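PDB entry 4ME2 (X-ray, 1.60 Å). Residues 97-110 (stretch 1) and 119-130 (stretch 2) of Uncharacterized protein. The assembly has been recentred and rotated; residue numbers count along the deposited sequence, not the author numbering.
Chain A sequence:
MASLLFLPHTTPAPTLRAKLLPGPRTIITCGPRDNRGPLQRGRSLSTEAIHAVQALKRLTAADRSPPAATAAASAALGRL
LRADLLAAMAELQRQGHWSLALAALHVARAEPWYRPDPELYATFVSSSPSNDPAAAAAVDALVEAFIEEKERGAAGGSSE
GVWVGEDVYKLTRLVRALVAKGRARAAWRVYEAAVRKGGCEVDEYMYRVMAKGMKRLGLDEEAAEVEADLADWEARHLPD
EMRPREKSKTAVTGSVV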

# COMPACT_ATOMS: atom_id res chain seq x y z
N HIS A 97 6.42 -15.44 3.19
CA HIS A 97 7.64 -14.64 3.04
C HIS A 97 7.27 -13.23 2.69
O HIS A 97 7.44 -12.80 1.55
CB HIS A 97 8.55 -15.22 1.96
CG HIS A 97 9.00 -16.63 2.24
ND1 HIS A 97 9.78 -16.95 3.30
CD2 HIS A 97 8.74 -17.82 1.57
CE1 HIS A 97 10.00 -18.27 3.30
NE2 HIS A 97 9.37 -18.80 2.24
N TRP A 98 6.78 -12.51 3.69
CA TRP A 98 6.19 -11.19 3.47
C TRP A 98 7.17 -10.19 2.88
O TRP A 98 6.86 -9.52 1.89
CB TRP A 98 5.55 -10.69 4.76
CG TRP A 98 4.80 -9.41 4.57
CD1 TRP A 98 3.48 -9.25 4.18
CD2 TRP A 98 5.33 -8.07 4.72
NE1 TRP A 98 3.16 -7.92 4.10
CE2 TRP A 98 4.24 -7.16 4.40
CE3 TRP A 98 6.56 -7.55 5.08
CZ2 TRP A 98 4.39 -5.78 4.46
CZ3 TRP A 98 6.71 -6.17 5.13
CH2 TRP A 98 5.65 -5.30 4.83
N SER A 99 8.38 -10.10 3.45
CA SER A 99 9.37 -9.14 2.94
C SER A 99 9.77 -9.41 1.48
O SER A 99 9.97 -8.47 0.71
CB SER A 99 10.60 -9.07 3.84
OG SER A 99 11.39 -10.23 3.70
N LEU A 100 9.87 -10.69 1.10
CA LEU A 100 10.21 -11.07 -0.27
C LEU A 100 9.04 -10.77 -1.21
O LEU A 100 9.26 -10.35 -2.34
CB LEU A 100 10.56 -12.55 -0.38
CG LEU A 100 11.78 -13.01 0.42
CD1 LEU A 100 12.13 -14.45 0.05
CD2 LEU A 100 12.97 -12.11 0.14
N ALA A 101 7.82 -11.00 -0.73
CA ALA A 101 6.63 -10.71 -1.53
C ALA A 101 6.52 -9.21 -1.79
O ALA A 101 6.10 -8.79 -2.88
CB ALA A 101 5.37 -11.25 -0.87
N LEU A 102 6.88 -8.41 -0.78
CA LEU A 102 6.86 -6.95 -0.91
C LEU A 102 7.91 -6.51 -1.92
O LEU A 102 7.65 -5.63 -2.75
CB LEU A 102 7.16 -6.28 0.44
CG LEU A 102 6.49 -4.97 0.88
CD1 LEU A 102 7.46 -4.09 1.66
CD2 LEU A 102 5.81 -4.17 -0.22
N ALA A 103 9.09 -7.12 -1.86
CA ALA A 103 10.12 -6.83 -2.85
C ALA A 103 9.62 -7.19 -4.25
O ALA A 103 9.89 -6.46 -5.21
CB ALA A 103 11.41 -7.57 -2.51
N ALA A 104 8.87 -8.28 -4.38
CA ALA A 104 8.28 -8.66 -5.67
C ALA A 104 7.29 -7.60 -6.14
O ALA A 104 7.29 -7.21 -7.32
CB ALA A 104 7.63 -10.03 -5.62
N LEU A 105 6.45 -7.13 -5.21
CA LEU A 105 5.50 -6.05 -5.50
C LEU A 105 6.22 -4.83 -6.08
O LEU A 105 5.77 -4.27 -7.08
CB LEU A 105 4.70 -5.65 -4.25
CG LEU A 105 3.70 -4.48 -4.40
CD1 LEU A 105 2.68 -4.76 -5.48
CD2 LEU A 105 3.02 -4.18 -3.07
N HIS A 106 7.33 -4.42 -5.47
CA HIS A 106 8.06 -3.25 -5.95
C HIS A 106 8.65 -3.43 -7.33
O HIS A 106 8.73 -2.46 -8.10
CB HIS A 106 9.11 -2.81 -4.94
CG HIS A 106 8.54 -2.10 -3.75
ND1 HIS A 106 7.75 -1.01 -3.85
CD2 HIS A 106 8.68 -2.35 -2.39
CE1 HIS A 106 7.41 -0.59 -2.62
NE2 HIS A 106 7.98 -1.41 -1.73
N VAL A 107 9.04 -4.66 -7.67
CA VAL A 107 9.45 -4.96 -9.04
C VAL A 107 8.24 -4.75 -9.96
O VAL A 107 8.35 -4.09 -10.99
CB VAL A 107 10.01 -6.39 -9.20
CG1 VAL A 107 10.33 -6.67 -10.66
CG2 VAL A 107 11.27 -6.58 -8.36
N ALA A 108 7.07 -5.28 -9.58
CA ALA A 108 5.87 -5.12 -10.40
C ALA A 108 5.51 -3.65 -10.62
O ALA A 108 5.10 -3.25 -11.72
CB ALA A 108 4.69 -5.87 -9.79
N ARG A 109 5.68 -2.85 -9.57
CA ARG A 109 5.28 -1.44 -9.59
C ARG A 109 6.02 -0.63 -10.66
O ARG A 109 5.52 0.41 -11.09
CB ARG A 109 5.46 -0.80 -8.21
CG ARG A 109 4.49 -1.28 -7.13
CD ARG A 109 4.69 -0.55 -5.81
NE ARG A 109 4.72 0.89 -6.06
CZ ARG A 109 5.81 1.65 -6.07
NH1 ARG A 109 7.00 1.13 -5.77
NH2 ARG A 109 5.72 2.94 -6.36
N ALA A 110 7.19 -1.10 -11.08
CA ALA A 110 8.00 -0.41 -12.08
C ALA A 110 7.74 -0.89 -13.51
O ALA A 110 8.32 -0.35 -14.47
CB ALA A 110 9.48 -0.53 -11.75
N GLU A 119 -6.40 -1.87 -3.06
CA GLU A 119 -6.87 -3.08 -2.40
C GLU A 119 -5.74 -4.12 -2.30
O GLU A 119 -5.65 -4.84 -1.30
CB GLU A 119 -8.11 -3.65 -3.09
CG GLU A 119 -8.78 -4.78 -2.32
CD GLU A 119 -10.22 -5.02 -2.73
OE1 GLU A 119 -10.72 -4.32 -3.64
OE2 GLU A 119 -10.86 -5.90 -2.13
N LEU A 120 -4.89 -4.18 -3.32
CA LEU A 120 -3.72 -5.06 -3.26
C LEU A 120 -2.79 -4.56 -2.17
O LEU A 120 -2.28 -5.34 -1.35
CB LEU A 120 -2.99 -5.09 -4.61
CG LEU A 120 -1.70 -5.93 -4.63
CD1 LEU A 120 -1.96 -7.36 -4.17
CD2 LEU A 120 -1.07 -5.90 -6.01
N TYR A 121 -2.57 -3.25 -2.14
CA TYR A 121 -1.78 -2.67 -1.06
C TYR A 121 -2.38 -2.99 0.31
O TYR A 121 -1.65 -3.27 1.26
CB TYR A 121 -1.60 -1.16 -1.24
CG TYR A 121 -0.81 -0.75 -2.48
CD1 TYR A 121 0.11 -1.62 -3.08
CD2 TYR A 121 -0.99 0.51 -3.04
CE1 TYR A 121 0.83 -1.23 -4.20
CE2 TYR A 121 -0.27 0.91 -4.16
CZ TYR A 121 0.63 0.04 -4.75
OH TYR A 121 1.34 0.43 -5.87
N ALA A 122 -3.71 -2.94 0.41
CA ALA A 122 -4.38 -3.26 1.66
C ALA A 122 -4.05 -4.67 2.12
O ALA A 122 -3.83 -4.89 3.31
CB ALA A 122 -5.90 -3.08 1.53
N THR A 123 -3.97 -5.61 1.18
CA THR A 123 -3.62 -6.99 1.49
C THR A 123 -2.19 -7.11 2.06
O THR A 123 -1.96 -7.85 3.02
CB THR A 123 -3.85 -7.92 0.29
OG1 THR A 123 -5.26 -7.97 0.02
CG2 THR A 123 -3.35 -9.33 0.58
N PHE A 124 -1.25 -6.37 1.48
CA PHE A 124 0.11 -6.35 2.02
C PHE A 124 0.16 -5.72 3.41
O PHE A 124 0.94 -6.14 4.26
CB PHE A 124 1.07 -5.64 1.06
CG PHE A 124 1.62 -6.55 -0.00
CD1 PHE A 124 2.81 -7.24 0.21
CD2 PHE A 124 0.93 -6.75 -1.20
CE1 PHE A 124 3.32 -8.09 -0.76
CE2 PHE A 124 1.43 -7.61 -2.17
CZ PHE A 124 2.63 -8.28 -1.95
N VAL A 125 -0.69 -4.73 3.66
CA VAL A 125 -0.74 -4.12 4.98
C VAL A 125 -1.25 -5.11 6.03
O VAL A 125 -0.63 -5.30 7.08
CB VAL A 125 -1.61 -2.84 5.00
CG1 VAL A 125 -1.76 -2.30 6.42
CG2 VAL A 125 -1.01 -1.77 4.09
N SER A 126 -2.39 -5.73 5.73
CA SER A 126 -3.04 -6.67 6.66
C SER A 126 -2.20 -7.92 6.94
O SER A 126 -2.28 -8.48 8.04
CB SER A 126 -4.42 -7.06 6.13
OG SER A 126 -5.26 -5.92 6.08
N SER A 127 -1.41 -8.33 5.97
CA SER A 127 -0.59 -9.54 6.08
C SER A 127 0.80 -9.25 6.65
O SER A 127 1.57 -10.18 6.88
CB SER A 127 -0.48 -10.25 4.73
OG SER A 127 0.23 -9.47 3.77
N SER A 128 1.12 -7.98 6.88
CA SER A 128 2.42 -7.65 7.46
C SER A 128 2.43 -8.09 8.92
O SER A 128 1.39 -8.12 9.55
CB SER A 128 2.73 -6.15 7.37
OG SER A 128 1.86 -5.38 8.17
N PRO A 129 3.61 -8.46 9.44
CA PRO A 129 3.71 -8.84 10.85
C PRO A 129 3.46 -7.64 11.77
O PRO A 129 4.07 -6.60 11.59
CB PRO A 129 5.16 -9.31 11.00
CG PRO A 129 5.66 -9.54 9.61
CD PRO A 129 4.90 -8.61 8.73
N SER A 130 2.55 -7.81 12.74
CA SER A 130 2.23 -6.74 13.70
C SER A 130 3.39 -6.49 14.66
O SER A 130 4.16 -7.39 14.96
CB SER A 130 0.99 -7.11 14.51
OG SER A 130 -0.19 -7.04 13.74

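Residues 98-109 form one helix and residues 119-126 belong to another. The two run nearly antiparallel, with 159° between their N-to-C directions. Their axes come no closer than 11.2 Å, so large side chains fill the gap. The backbones lie nearer each other at one end: the CA atoms of Trp98 and Ser128 are 6.5 Å apart, those of Leu102 and Phe124 7.4 Å, and those of Leu105 and Tyr121 9.2 Å. Together the stretches bury 479 Å².

The main bump is Phe124. Its ring enters a hollow on the first helix lined by Trp98, Ala101, Leu102 and Leu105. Their i, i+3, i+4, i+7 spacing, over about two turns, brings them to one side of the helix. At Ala101, whose side chain is one methyl, the ring lies close to the backbone: Phe124 CE1 is 3.5 Å from Ala101 C and 3.8 Å from Ala101 CB. Leu105 covers one face of the ring, with its CD2 methyl 4.0 Å from the centroid of the Phe124 ring in a CH-pi contact. Trp98 meets the same ring obliquely, their planes inclined at 57°.

Leu105 is a bump in its own right. Leu105 CD2 also lies 3.8 Å from Tyr121 CE1, at the edge of the tyrosine ring. Leu105 CD1 is 4.0 Å from Leu120 CD2. The leucine thus fits among Leu120, Tyr121 and Phe124, and all these contacts are apolar.

Trp98 packs against Phe124 and residues 127-129. The indole NE1 of Trp98 donates a hydrogen bond to Phe124 O at 2.8 Å. This gives the polar edge of a largely apolar ring a partner. Ser128 and Pro129 cover one face of the indole. Ser128 CA sits 3.6 Å from the centroid of the Trp98 five-membered ring, a CH-pi contact, and Pro129 CD is 4.1 Å from Trp98 CD2. Ser127 lies at the ring edge, with its OG 3.3 Å from Trp98 CD1.

Two serine hydroxyls turn back to their own stretch. Ser127 OG donates to Thr123 O at 2.8 Å, and Ser128 OG donates to Val125 O at 2.7 Å.

At the other end the CA atoms lie farther apart, and the one hydrogen bond there between the stretches is weak. Tyr121 starts sideways, but its end comes nearer the first helix. Arg109 NE makes this weak hydrogen bond to Tyr121 OH at 3.4 Å. Within its own stretch, Arg109 NH1 donates to His106 ND1 at 3.0 Å.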